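Local structure of alginate lyase (Paenibacillus sp. FPU-7, 6KFN) at residues Val104-Leu109 with Val119-Gly124; Ala9-Leu14 with Gly37-Glu42; Ile215-Asn220 with Ala254-Asn259; Leu109-Ile114 with Asn128-Ser133; Ala62-Tyr67 with Tyr73-Thr78. The protein catalyses the eliminative cleavage of alginate, a 1,4-linked polymer of beta-D-mannuronate and alpha-L-guluronate, using a parallel beta-helix as its scaffold. One frame throughout, in Å; residues are numbered along the deposited sequence. Where two conformers were deposited one is given.

Contact 1 (Val104-Leu109 with Val119-Gly124)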
# COMPACT_ATOMS: atom_id res chain seq x y z
N VAL A 104 -2.26 12.85 -2.40
CA VAL A 104 -0.85 12.51 -2.59
C VAL A 104 -0.75 11.51 -3.72
O VAL A 104 -1.52 10.55 -3.79
CB VAL A 104 -0.28 11.94 -1.28
CG1 VAL A 104 1.14 11.44 -1.46
CG2 VAL A 104 -0.36 12.96 -0.15
N GLN A 105 0.20 11.74 -4.63
CA GLN A 105 0.47 10.83 -5.74
C GLN A 105 1.87 10.24 -5.58
O GLN A 105 2.86 10.96 -5.65
CB GLN A 105 0.38 11.57 -7.07
CG GLN A 105 -0.95 12.18 -7.34
CD GLN A 105 -1.05 12.71 -8.74
OE1 GLN A 105 -1.64 12.10 -9.59
NE2 GLN A 105 -0.37 13.78 -9.03
N MET A 106 1.92 8.94 -5.36
CA MET A 106 3.15 8.17 -5.27
C MET A 106 3.32 7.40 -6.58
O MET A 106 2.40 6.69 -6.98
CB MET A 106 3.07 7.21 -4.09
CG MET A 106 3.16 7.92 -2.76
SD MET A 106 2.64 6.95 -1.35
CE MET A 106 0.85 7.18 -1.52
N ASP A 107 4.46 7.55 -7.25
CA ASP A 107 4.61 6.99 -8.59
C ASP A 107 6.07 6.58 -8.79
O ASP A 107 6.97 7.36 -8.51
CB ASP A 107 4.19 8.08 -9.60
CG ASP A 107 3.99 7.60 -11.02
OD1 ASP A 107 4.39 6.50 -11.38
OD2 ASP A 107 3.28 8.36 -11.76
N GLY A 108 6.30 5.35 -9.26
CA GLY A 108 7.64 4.94 -9.59
C GLY A 108 8.49 4.65 -8.38
O GLY A 108 9.72 4.81 -8.44
N LEU A 109 7.89 4.21 -7.28
CA LEU A 109 8.60 3.96 -6.05
C LEU A 109 9.03 2.51 -5.94
O LEU A 109 8.38 1.60 -6.45
CB LEU A 109 7.74 4.34 -4.84
CG LEU A 109 7.14 5.74 -4.87
CD1 LEU A 109 6.51 6.05 -3.54
CD2 LEU A 109 8.18 6.80 -5.23
N VAL A 119 3.47 0.65 3.02
CA VAL A 119 2.74 1.91 2.85
C VAL A 119 1.50 1.84 3.72
O VAL A 119 0.78 0.83 3.68
CB VAL A 119 2.36 2.15 1.38
CG1 VAL A 119 1.51 3.42 1.20
CG2 VAL A 119 3.63 2.23 0.53
N HIS A 120 1.20 2.90 4.46
CA HIS A 120 0.02 2.93 5.31
C HIS A 120 -0.71 4.25 5.14
O HIS A 120 -0.15 5.32 5.39
CB HIS A 120 0.44 2.73 6.75
CG HIS A 120 -0.68 2.45 7.72
ND1 HIS A 120 -0.44 1.75 8.85
CD2 HIS A 120 -2.02 2.70 7.72
CE1 HIS A 120 -1.55 1.63 9.56
NE2 HIS A 120 -2.51 2.23 8.91
N PHE A 121 -1.97 4.17 4.67
CA PHE A 121 -2.87 5.32 4.59
C PHE A 121 -3.65 5.39 5.91
O PHE A 121 -4.44 4.48 6.19
CB PHE A 121 -3.86 5.18 3.44
CG PHE A 121 -3.21 5.02 2.09
CD1 PHE A 121 -2.83 6.13 1.38
CD2 PHE A 121 -3.01 3.79 1.53
CE1 PHE A 121 -2.25 6.02 0.14
CE2 PHE A 121 -2.43 3.66 0.28
CZ PHE A 121 -2.05 4.80 -0.43
N ARG A 122 -3.40 6.40 6.74
CA ARG A 122 -3.94 6.42 8.10
C ARG A 122 -4.59 7.75 8.41
O ARG A 122 -4.33 8.79 7.80
CB ARG A 122 -2.80 6.09 9.09
CG ARG A 122 -3.26 5.67 10.48
CD ARG A 122 -2.12 5.20 11.37
NE ARG A 122 -1.25 6.31 11.72
CZ ARG A 122 -0.16 6.18 12.47
NH1 ARG A 122 0.18 5.01 12.98
NH2 ARG A 122 0.60 7.24 12.72
N ASP A 123 -5.44 7.72 9.45
CA ASP A 123 -5.97 8.94 10.04
C ASP A 123 -6.63 9.83 8.99
O ASP A 123 -6.35 11.01 8.85
CB ASP A 123 -4.91 9.69 10.85
CG ASP A 123 -5.47 10.74 11.76
OD1 ASP A 123 -6.64 10.64 12.16
OD2 ASP A 123 -4.71 11.67 12.12
N GLY A 124 -7.57 9.22 8.25
CA GLY A 124 -8.38 9.99 7.31
C GLY A 124 -7.73 10.25 5.97
O GLY A 124 -8.35 10.92 5.14
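Met-106 and Phe-121 send their side chains at each other from opposite directions, and the methionine can be followed across the whole gap. Its CB lies 3.7 Å from CD1 of Leu-109, farther along the same segment, and on another side it has Ile-130 of strand 129-131. The chain stays extended through CG, with Leu-109 CD1 still 3.9 Å from Met-106 CG. SD is the first atom to meet the facing segment, though only loosely: Val-119 CG1 stands 4.5 Å from Met-106 SD. At chi3 (-81°) the chain bends and turns CE out of line toward the phenyl ring. Side chains from both strands thus fill the 10.3 Å that separates the CA atoms of Met-106 and Val-119. This is the inside of a right-handed parallel beta-helix: strands 105-107 and 119-122 belong to different faces of the solenoid, exchange no hydrogen bonds, and meet through the residues they direct into the core. The methyl arrives obliquely at the far end of Phe-121, with Met-106 CE 3.7 Å from Phe-121 CE1 and 3.9 Å from Phe-121 CZ. Phe-121 leans that way because its CG is anti to the carbonyl carbon (chi1 -59°). Asn-128 and Asn-168 touch the same phenyl group from neighbouring loops, while Asp-107 faces outward and forms a salt bridge with Arg-131.

Contact 2 (Ala9-Leu14 with Gly37-Glu42)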
# COMPACT_ATOMS: atom_id res chain seq x y z
N ALA A 9 21.63 16.83 -2.44
CA ALA A 9 22.47 15.63 -2.43
C ALA A 9 22.89 15.21 -1.02
O ALA A 9 23.69 14.29 -0.89
CB ALA A 9 23.68 15.82 -3.33
N THR A 10 22.34 15.84 0.02
CA THR A 10 22.58 15.45 1.39
C THR A 10 21.25 15.42 2.15
O THR A 10 20.27 16.08 1.79
CB THR A 10 23.50 16.41 2.13
OG1 THR A 10 22.82 17.65 2.31
CG2 THR A 10 24.81 16.63 1.35
N ALA A 11 21.27 14.65 3.22
CA ALA A 11 20.14 14.59 4.14
C ALA A 11 19.83 15.93 4.76
O ALA A 11 18.65 16.30 4.91
CB ALA A 11 20.38 13.53 5.22
N SER A 12 20.85 16.72 5.07
CA SER A 12 20.60 18.03 5.65
C SER A 12 19.87 18.93 4.65
O SER A 12 18.95 19.65 5.03
CB SER A 12 21.90 18.67 6.12
OG SER A 12 22.73 18.97 5.02
N CYS A 13 20.26 18.89 3.37
CA CYS A 13 19.57 19.65 2.35
C CYS A 13 18.11 19.23 2.26
O CYS A 13 17.21 20.07 2.23
CB CYS A 13 20.28 19.48 1.02
SG CYS A 13 19.67 20.42 -0.36
N LEU A 14 17.86 17.92 2.26
CA LEU A 14 16.48 17.44 2.17
C LEU A 14 15.66 17.84 3.38
O LEU A 14 14.52 18.30 3.24
CB LEU A 14 16.49 15.92 1.98
CG LEU A 14 15.08 15.29 2.00
CD1 LEU A 14 14.14 15.87 0.97
CD2 LEU A 14 15.23 13.77 1.78
N GLY A 37 17.48 9.43 7.29
CA GLY A 37 16.70 10.27 8.16
C GLY A 37 15.31 9.68 8.32
O GLY A 37 14.95 8.68 7.70
N SER A 38 14.55 10.42 9.13
CA SER A 38 13.12 10.20 9.29
C SER A 38 12.44 11.44 8.70
O SER A 38 12.23 12.43 9.39
CB SER A 38 12.75 9.96 10.74
OG SER A 38 13.59 8.97 11.30
N PHE A 39 12.21 11.44 7.41
CA PHE A 39 11.84 12.69 6.72
C PHE A 39 10.34 12.96 6.82
O PHE A 39 9.54 12.04 6.76
CB PHE A 39 12.27 12.54 5.27
CG PHE A 39 13.77 12.43 5.15
CD1 PHE A 39 14.58 13.50 5.48
CD2 PHE A 39 14.35 11.25 4.72
CE1 PHE A 39 15.96 13.38 5.44
CE2 PHE A 39 15.72 11.11 4.68
CZ PHE A 39 16.51 12.18 5.03
N LYS A 40 9.98 14.24 7.01
CA LYS A 40 8.63 14.69 7.31
C LYS A 40 8.13 15.68 6.27
O LYS A 40 8.66 16.78 6.15
CB LYS A 40 8.57 15.31 8.70
CG LYS A 40 8.95 14.35 9.84
CD LYS A 40 9.17 15.10 11.15
CE LYS A 40 9.73 14.18 12.23
NZ LYS A 40 11.04 13.56 11.81
N ALA A 41 7.12 15.27 5.52
CA ALA A 41 6.47 16.09 4.50
C ALA A 41 5.17 16.64 5.12
O ALA A 41 4.16 15.96 5.13
CB ALA A 41 6.22 15.26 3.25
N GLU A 42 5.27 17.85 5.69
CA GLU A 42 4.22 18.42 6.55
C GLU A 42 3.37 19.49 5.86
O GLU A 42 2.19 19.63 6.16
CB GLU A 42 4.81 19.02 7.83
CG GLU A 42 5.48 18.03 8.74
CD GLU A 42 6.07 18.59 10.02
OE1 GLU A 42 6.26 19.81 10.15
OE2 GLU A 42 6.37 17.79 10.91
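Leu-14 carries CG anti to its backbone N (chi1 174°), and Phe-39 has CG anti to the carbonyl carbon (chi1 -65°); these settings point the two side chains at each other, and the leucine's chi2 then lays CD2 over the ring. The two side chains cross at about a right angle. Leu-14 CD2 sits 3.6 Å from the centroid of the Phe-39 ring and 6° off the ring normal, an almost perfectly centred CH-pi contact that leaves it nearly equidistant from all six carbons. The branch carbon follows behind, with Leu-14 CG 3.9 Å from Phe-39 CD1. On the opposite face the CA of Gly-37 lies 3.6 Å above the plane, displaced toward the rim, so Phe-39 is sandwiched between the helix and its own chain. Ala-11 adds a contact at the ring's far end, its CB 4.1 Å from Phe-39 CZ. Helix 11-19, begun by Thr-10 at the N-cap position, thus lies against strand 39-41, the outermost strand of its sheet, much as an N-terminal helix closes the end of the coil in pectate lyase-like beta-helices. The disulfide between Cys-8 and Cys-13 ties this first helical turn to the strand before it, and Ile-27 and Leu-29 also touch Leu-14. No hydrogen bond links the two segments; the junction rests on dispersion and methyl-pi attraction, consistent with an apolar plug at the end of the helical core.

Contact 3 (Ile215-Asn220 with Ala254-Asn259)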
# COMPACT_ATOMS: atom_id res chain seq x y z
N ILE A 215 -5.11 -10.29 -0.56
CA ILE A 215 -5.85 -9.13 -0.10
C ILE A 215 -6.86 -9.62 0.93
O ILE A 215 -7.50 -10.67 0.76
CB ILE A 215 -6.62 -8.41 -1.26
CG1 ILE A 215 -5.64 -8.07 -2.39
CG2 ILE A 215 -7.33 -7.17 -0.72
CD1 ILE A 215 -6.28 -7.38 -3.58
N ASP A 216 -7.03 -8.84 2.00
CA ASP A 216 -8.16 -8.99 2.92
C ASP A 216 -8.94 -7.68 2.87
O ASP A 216 -8.35 -6.62 3.06
CB ASP A 216 -7.73 -9.31 4.34
CG ASP A 216 -8.86 -9.78 5.24
OD1 ASP A 216 -9.96 -10.07 4.71
OD2 ASP A 216 -8.60 -9.87 6.46
N VAL A 217 -10.23 -7.79 2.59
CA VAL A 217 -11.12 -6.63 2.44
C VAL A 217 -12.03 -6.58 3.65
O VAL A 217 -12.92 -7.42 3.80
CB VAL A 217 -11.95 -6.68 1.17
CG1 VAL A 217 -12.80 -5.41 1.07
CG2 VAL A 217 -11.08 -6.86 -0.06
N LYS A 218 -11.77 -5.62 4.50
CA LYS A 218 -12.63 -5.34 5.66
C LYS A 218 -13.39 -3.99 5.56
O LYS A 218 -14.36 -3.60 6.32
CB LYS A 218 -11.83 -5.42 6.95
CG LYS A 218 -11.57 -6.85 7.36
CD LYS A 218 -10.38 -7.02 8.22
CE LYS A 218 -9.17 -6.81 7.36
NZ LYS A 218 -7.98 -7.55 7.83
N GLY A 219 -12.96 -3.12 4.59
CA GLY A 219 -13.67 -1.90 4.27
C GLY A 219 -14.82 -2.17 3.32
O GLY A 219 -15.11 -3.31 2.96
N ASN A 220 -15.49 -1.07 2.95
CA ASN A 220 -16.65 -1.10 2.09
C ASN A 220 -16.32 -0.53 0.72
O ASN A 220 -15.40 0.28 0.54
CB ASN A 220 -17.83 -0.35 2.68
CG ASN A 220 -18.46 -1.11 3.83
OD1 ASN A 220 -18.01 -2.20 4.19
ND2 ASN A 220 -19.50 -0.55 4.41
N ALA A 254 -17.87 -5.48 -1.68
CA ALA A 254 -16.58 -5.64 -2.34
C ALA A 254 -16.81 -6.18 -3.76
O ALA A 254 -17.63 -7.08 -3.93
CB ALA A 254 -15.71 -6.63 -1.58
N THR A 255 -16.17 -5.63 -4.75
CA THR A 255 -16.34 -6.06 -6.13
C THR A 255 -15.02 -6.61 -6.65
O THR A 255 -14.00 -5.96 -6.53
CB THR A 255 -16.81 -4.89 -7.01
OG1 THR A 255 -18.04 -4.39 -6.52
CG2 THR A 255 -16.91 -5.29 -8.47
N PHE A 256 -15.07 -7.80 -7.25
CA PHE A 256 -13.90 -8.47 -7.80
C PHE A 256 -14.17 -8.78 -9.26
O PHE A 256 -14.98 -9.67 -9.56
CB PHE A 256 -13.61 -9.79 -7.06
CG PHE A 256 -13.27 -9.61 -5.62
CD1 PHE A 256 -14.26 -9.54 -4.63
CD2 PHE A 256 -11.94 -9.51 -5.21
CE1 PHE A 256 -13.94 -9.37 -3.30
CE2 PHE A 256 -11.61 -9.33 -3.86
CZ PHE A 256 -12.61 -9.28 -2.91
N THR A 257 -13.51 -8.07 -10.17
CA THR A 257 -13.74 -8.29 -11.59
C THR A 257 -12.44 -8.43 -12.34
O THR A 257 -11.48 -7.69 -12.12
CB THR A 257 -14.62 -7.24 -12.24
OG1 THR A 257 -14.00 -6.00 -12.09
CG2 THR A 257 -15.98 -7.20 -11.63
N GLY A 258 -12.41 -9.36 -13.29
CA GLY A 258 -11.32 -9.41 -14.24
C GLY A 258 -9.97 -9.82 -13.66
O GLY A 258 -8.96 -9.52 -14.30
N ASN A 259 -9.94 -10.45 -12.50
CA ASN A 259 -8.67 -10.85 -11.89
C ASN A 259 -8.30 -12.25 -12.38
O ASN A 259 -9.18 -13.04 -12.69
CB ASN A 259 -8.80 -10.87 -10.36
CG ASN A 259 -9.18 -9.52 -9.81
OD1 ASN A 259 -8.36 -8.61 -9.75
ND2 ASN A 259 -10.44 -9.37 -9.40
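Two faces of the right-handed parallel beta-helix meet here across its interior: strand 215-217 belongs to the ten-strand sheet, strand 254-257 to another side of the coil, and no hydrogen bond joins them. Val-217 carries the contact, and its two methyls divide the work. With CG1 anti to the backbone N (chi1 -178°), that methyl is directed at Ala-254, whose CB is 4.1 Å from Val-217 CG1. The other branch, anti to the carbonyl carbon, meets the aromatic residue two positions on. Val-217 and Phe-256 approach from opposite directions, and the valine methyl comes obliquely to the ring's outer end. Phe-256 is packed as well against Val-243 and Ile-224, and its ring meets that of Phe-241 with the planes about 25° apart. The backbone of strand 215-217 is flanked by metal-binding coils: Ile-215 and Val-217 hydrogen-bond through their main chains to Gln-242, which binds a sodium ion with Tyr-210 and Asp-212. A bound sodium ion lies about 10 Å from the Val-217 side chain. Asp-216 alternates with these core residues, its CB directed away from 254-259, and its OD1 is hydrogen-bonded to His-244 ND1. In one conformer, Lys-218 NZ forms a salt bridge with Asp-216 OD2 (2.8 Å) from above the carboxylate plane and another with the sodium ligand Asp-185. Between the two segments, the ring is met by Val-217 CG2, 4.0 Å from Phe-256 CZ.

Contact 4 (Leu109-Ile114 with Asn128-Ser133)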
# COMPACT_ATOMS: atom_id res chain seq x y z
N LEU A 109 7.89 4.21 -7.28
CA LEU A 109 8.60 3.96 -6.05
C LEU A 109 9.03 2.51 -5.94
O LEU A 109 8.38 1.60 -6.45
CB LEU A 109 7.74 4.34 -4.84
CG LEU A 109 7.14 5.74 -4.87
CD1 LEU A 109 6.51 6.05 -3.54
CD2 LEU A 109 8.18 6.80 -5.23
N GLU A 110 10.11 2.30 -5.20
CA GLU A 110 10.60 0.98 -4.85
C GLU A 110 10.79 0.97 -3.34
O GLU A 110 11.66 1.69 -2.85
CB GLU A 110 11.89 0.67 -5.61
CG GLU A 110 12.41 -0.72 -5.39
CD GLU A 110 13.74 -1.03 -6.07
OE1 GLU A 110 14.17 -0.26 -6.94
OE2 GLU A 110 14.34 -2.05 -5.70
N ILE A 111 9.96 0.20 -2.62
CA ILE A 111 9.87 0.27 -1.17
C ILE A 111 10.18 -1.13 -0.65
O ILE A 111 9.50 -2.09 -1.03
CB ILE A 111 8.48 0.72 -0.72
CG1 ILE A 111 8.15 2.08 -1.34
CG2 ILE A 111 8.37 0.72 0.80
CD1 ILE A 111 6.74 2.53 -1.11
N TYR A 112 11.23 -1.26 0.18
CA TYR A 112 11.72 -2.59 0.50
C TYR A 112 12.55 -2.57 1.76
O TYR A 112 13.12 -1.55 2.16
CB TYR A 112 12.58 -3.15 -0.68
CG TYR A 112 13.77 -2.27 -1.00
CD1 TYR A 112 13.61 -1.14 -1.81
CD2 TYR A 112 15.03 -2.48 -0.46
CE1 TYR A 112 14.62 -0.28 -2.08
CE2 TYR A 112 16.10 -1.57 -0.74
CZ TYR A 112 15.85 -0.47 -1.55
OH TYR A 112 16.81 0.49 -1.89
N ASP A 113 12.67 -3.76 2.35
CA ASP A 113 13.45 -3.98 3.57
C ASP A 113 12.92 -3.09 4.71
O ASP A 113 13.60 -2.23 5.27
CB ASP A 113 14.95 -3.86 3.37
CG ASP A 113 15.53 -4.92 2.46
OD1 ASP A 113 14.93 -5.99 2.28
OD2 ASP A 113 16.63 -4.64 1.92
N ILE A 114 11.65 -3.36 5.04
CA ILE A 114 10.85 -2.60 5.98
C ILE A 114 10.49 -3.51 7.16
O ILE A 114 10.14 -4.68 6.97
CB ILE A 114 9.56 -2.09 5.27
CG1 ILE A 114 9.89 -1.22 4.05
CG2 ILE A 114 8.67 -1.35 6.24
CD1 ILE A 114 10.73 0.00 4.33
N ASN A 128 -5.80 9.50 -2.34
CA ASN A 128 -4.40 9.34 -2.69
C ASN A 128 -4.27 8.23 -3.74
O ASN A 128 -5.19 7.44 -3.94
CB ASN A 128 -3.59 8.98 -1.46
CG ASN A 128 -3.77 10.00 -0.35
OD1 ASN A 128 -3.34 11.15 -0.50
ND2 ASN A 128 -4.37 9.60 0.76
N ILE A 129 -3.10 8.17 -4.38
CA ILE A 129 -2.80 7.09 -5.32
C ILE A 129 -1.36 6.65 -5.13
O ILE A 129 -0.48 7.48 -4.97
CB ILE A 129 -3.10 7.47 -6.77
CG1 ILE A 129 -2.90 6.27 -7.72
CG2 ILE A 129 -2.35 8.69 -7.22
CD1 ILE A 129 -3.59 6.43 -9.03
N ILE A 130 -1.15 5.35 -5.19
CA ILE A 130 0.16 4.78 -5.42
C ILE A 130 0.08 3.98 -6.71
O ILE A 130 -0.77 3.10 -6.86
CB ILE A 130 0.71 3.98 -4.22
CG1 ILE A 130 2.11 3.45 -4.56
CG2 ILE A 130 -0.22 2.87 -3.75
CD1 ILE A 130 2.90 2.97 -3.36
N ARG A 131 0.99 4.29 -7.65
CA ARG A 131 0.97 3.68 -8.94
C ARG A 131 2.39 3.33 -9.38
O ARG A 131 3.37 3.94 -8.95
CB ARG A 131 0.28 4.54 -9.97
CG ARG A 131 0.95 5.83 -10.28
CD ARG A 131 0.47 6.36 -11.62
NE ARG A 131 -0.70 7.18 -11.46
CZ ARG A 131 -0.64 8.45 -11.11
NH1 ARG A 131 0.52 9.01 -10.88
NH2 ARG A 131 -1.74 9.14 -10.97
N ASN A 132 2.48 2.34 -10.25
CA ASN A 132 3.73 2.05 -10.97
C ASN A 132 4.90 1.91 -9.99
O ASN A 132 5.96 2.50 -10.16
CB ASN A 132 4.05 3.14 -12.00
CG ASN A 132 2.93 3.37 -12.95
OD1 ASN A 132 2.23 2.43 -13.33
ND2 ASN A 132 2.74 4.63 -13.36
N SER A 133 4.68 1.11 -8.94
CA SER A 133 5.63 0.97 -7.85
C SER A 133 5.79 -0.50 -7.50
O SER A 133 4.95 -1.32 -7.85
CB SER A 133 5.13 1.76 -6.61
OG SER A 133 5.11 3.17 -6.87
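Leu-109 and Ser-133 meet where adjacent coils of the right-handed beta-helix make the same kind of turn, from strand 105-107 into 110-114 in one coil and from 129-131 into 134-136 in the next. Their CA atoms are 4.6 Å apart. The polar interactions centre on a single hydroxyl. Leu-109 N donates to Ser-133 OG at 3.0 Å in a fairly straight bond (158° at the hydrogen). The same oxygen donates in turn to the carbonyl of its own segment, Ser-133 OG to Arg-131 O being 2.8 Å, and reaches it from well above the carbonyl plane (51° out). One buried hydroxyl therefore serves as acceptor across the coils and donor along its own chain: because the amide N-H can only donate, OG accepts there and its own proton goes to Arg-131 O. A chi1 of -66°, which puts OG beside the serine's own N, lets it stand between the two. Leu-109 also packs beside this hydroxyl in van der Waals contact, its CB 3.5 Å from Ser-133 OG. Around the turn, Asp-107 accepts a hydrogen bond from the side-chain amide of Asn-132, while main-chain bonds from Leu-109 and Ile-111 to His-134 continue the parallel pairing. The apolar contact is looser. Deeper in the core, where Val-119 touches both isoleucines, the delta methyls only just meet, Ile-111 CD1 to Ile-130 CD1 measuring 4.5 Å.

Contact 5 (Ala62-Tyr67 with Tyr73-Thr78)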
# COMPACT_ATOMS: atom_id res chain seq x y z
N ALA A 62 17.54 8.00 -6.25
CA ALA A 62 17.80 8.38 -4.88
C ALA A 62 17.06 7.47 -3.91
O ALA A 62 15.95 7.00 -4.20
CB ALA A 62 17.38 9.84 -4.67
N VAL A 63 17.66 7.27 -2.74
CA VAL A 63 17.14 6.39 -1.70
C VAL A 63 16.87 7.20 -0.44
O VAL A 63 17.75 7.91 0.04
CB VAL A 63 18.14 5.28 -1.35
CG1 VAL A 63 17.57 4.37 -0.26
CG2 VAL A 63 18.52 4.45 -2.59
N LEU A 64 15.66 7.06 0.11
CA LEU A 64 15.36 7.53 1.45
C LEU A 64 15.45 6.35 2.39
O LEU A 64 14.68 5.40 2.29
CB LEU A 64 13.96 8.16 1.55
CG LEU A 64 13.63 9.27 0.57
CD1 LEU A 64 12.28 9.87 0.92
CD2 LEU A 64 14.70 10.32 0.54
N SER A 65 16.45 6.38 3.30
CA SER A 65 16.63 5.31 4.26
C SER A 65 16.36 5.80 5.67
O SER A 65 16.81 6.90 6.04
CB SER A 65 18.04 4.79 4.22
OG SER A 65 18.20 3.73 5.16
N GLY A 66 15.68 5.00 6.49
CA GLY A 66 15.69 5.25 7.92
C GLY A 66 17.00 4.82 8.54
O GLY A 66 17.94 4.38 7.87
N TYR A 67 17.04 4.91 9.86
CA TYR A 67 18.22 4.53 10.63
C TYR A 67 18.25 3.06 10.99
O TYR A 67 19.34 2.54 11.28
CB TYR A 67 18.24 5.30 11.93
CG TYR A 67 18.31 6.79 11.72
CD1 TYR A 67 19.50 7.38 11.34
CD2 TYR A 67 17.20 7.59 11.91
CE1 TYR A 67 19.60 8.74 11.17
CE2 TYR A 67 17.27 8.95 11.72
CZ TYR A 67 18.48 9.53 11.37
OH TYR A 67 18.57 10.89 11.18
N TYR A 73 10.41 5.71 10.04
CA TYR A 73 9.76 5.61 8.74
C TYR A 73 10.75 6.15 7.73
O TYR A 73 11.66 6.92 8.06
CB TYR A 73 8.48 6.42 8.72
CG TYR A 73 8.65 7.72 9.43
CD1 TYR A 73 9.25 8.78 8.83
CD2 TYR A 73 8.16 7.88 10.72
CE1 TYR A 73 9.39 10.00 9.48
CE2 TYR A 73 8.28 9.08 11.39
CZ TYR A 73 8.90 10.14 10.78
OH TYR A 73 9.04 11.34 11.41
N SER A 74 10.57 5.76 6.48
CA SER A 74 11.37 6.39 5.46
C SER A 74 10.85 7.79 5.16
O SER A 74 11.61 8.75 5.02
CB SER A 74 11.43 5.60 4.18
OG SER A 74 11.75 4.21 4.40
N LEU A 75 9.52 7.93 5.09
CA LEU A 75 8.87 9.20 4.81
C LEU A 75 7.53 9.21 5.52
O LEU A 75 6.76 8.26 5.42
CB LEU A 75 8.70 9.36 3.30
CG LEU A 75 8.08 10.68 2.82
CD1 LEU A 75 9.01 11.90 3.15
CD2 LEU A 75 7.79 10.63 1.34
N TYR A 76 7.24 10.33 6.21
CA TYR A 76 5.99 10.53 6.94
C TYR A 76 5.31 11.74 6.32
O TYR A 76 5.84 12.85 6.41
CB TYR A 76 6.27 10.77 8.42
CG TYR A 76 5.08 10.96 9.31
CD1 TYR A 76 3.88 10.32 9.09
CD2 TYR A 76 5.14 11.79 10.41
CE1 TYR A 76 2.80 10.45 9.97
CE2 TYR A 76 4.08 11.93 11.29
CZ TYR A 76 2.91 11.27 11.06
OH TYR A 76 1.89 11.44 11.95
N VAL A 77 4.15 11.54 5.69
CA VAL A 77 3.44 12.58 4.96
C VAL A 77 2.20 12.94 5.76
O VAL A 77 1.35 12.09 6.01
CB VAL A 77 3.05 12.11 3.54
CG1 VAL A 77 2.43 13.28 2.78
CG2 VAL A 77 4.24 11.54 2.79
N THR A 78 2.09 14.23 6.13
CA THR A 78 0.98 14.76 6.89
C THR A 78 0.31 15.94 6.23
O THR A 78 -0.62 16.50 6.80
CB THR A 78 1.37 15.10 8.33
OG1 THR A 78 2.48 15.99 8.30
CG2 THR A 78 1.73 13.87 9.13
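Leu-64 meets Ser-74 and Leu-75 where the chain, after a short loop, turns from one face of the beta-helix to the next. The closest approach is between a backbone carbonyl and a side chain, Leu-64 O lying 3.8 Å from Ser-74 CB. Beside it the leucine's own branch extends into the core, and Leu-64 CD1 packs 4.3 Å from Leu-75 CB. Gly-66 stands next to the corner, its CA 4.4 Å from Tyr-73 O, and the CA atoms of Gly-66 and Ser-74 are 5.1 Å apart. In the next shell, strand 88-92 of the following coil holds Leu-64 in place through main-chain bonds to Lys-88 and Thr-90. In the conformer described, the Ser-74 hydroxyl is hydrogen-bonded to Thr-90 O; its chi1 of -49° sets OG beside the serine's own N, and Ser-74 OG, like CB, then lies 3.8 Å from Leu-64 O. Ser-65, whose CB is directed away from 73-78, braces the bend by donating from OG to Gly-66 O at 2.8 Å, in the carbonyl plane and on a lone pair. Farther out, Tyr-76 lays its CB over one face of the Tyr-73 ring, 3.4 Å above the plane and toward the rim, and its own hydroxyl hydrogen-bonds to Asp-99. Leu-75 and Val-77, either side of Tyr-76 in sequence, both touch Ile-84. Across the two segments there is no hydrogen bond: they meet by van der Waals contact alone, while Ser-74 and Ser-65 find polar partners in Thr-90 and Gly-66.

Along the chain the order is contact 2, contact 5, then contacts 1 and 4, whose segments alternate and share Leu-109, and finally contact 3. The same order runs along the beta-helix, from the N-terminal end at contact 2 to contact 3, whose centre is 36 Å away. Contacts 2 and 5 are joined by neighbouring strands 39-41 and 73-77, with centres 8 Å apart; contacts 1 and 4, equally close, are joined by strands 105-107 and 129-131. Contact 5 touches contact 1 through Val-77 and Val-104. The ten-strand sheet supplies a strand to contacts 1, 2, 3 and 5. Together they sample one continuous core, from the capped end to the sodium-binding coils.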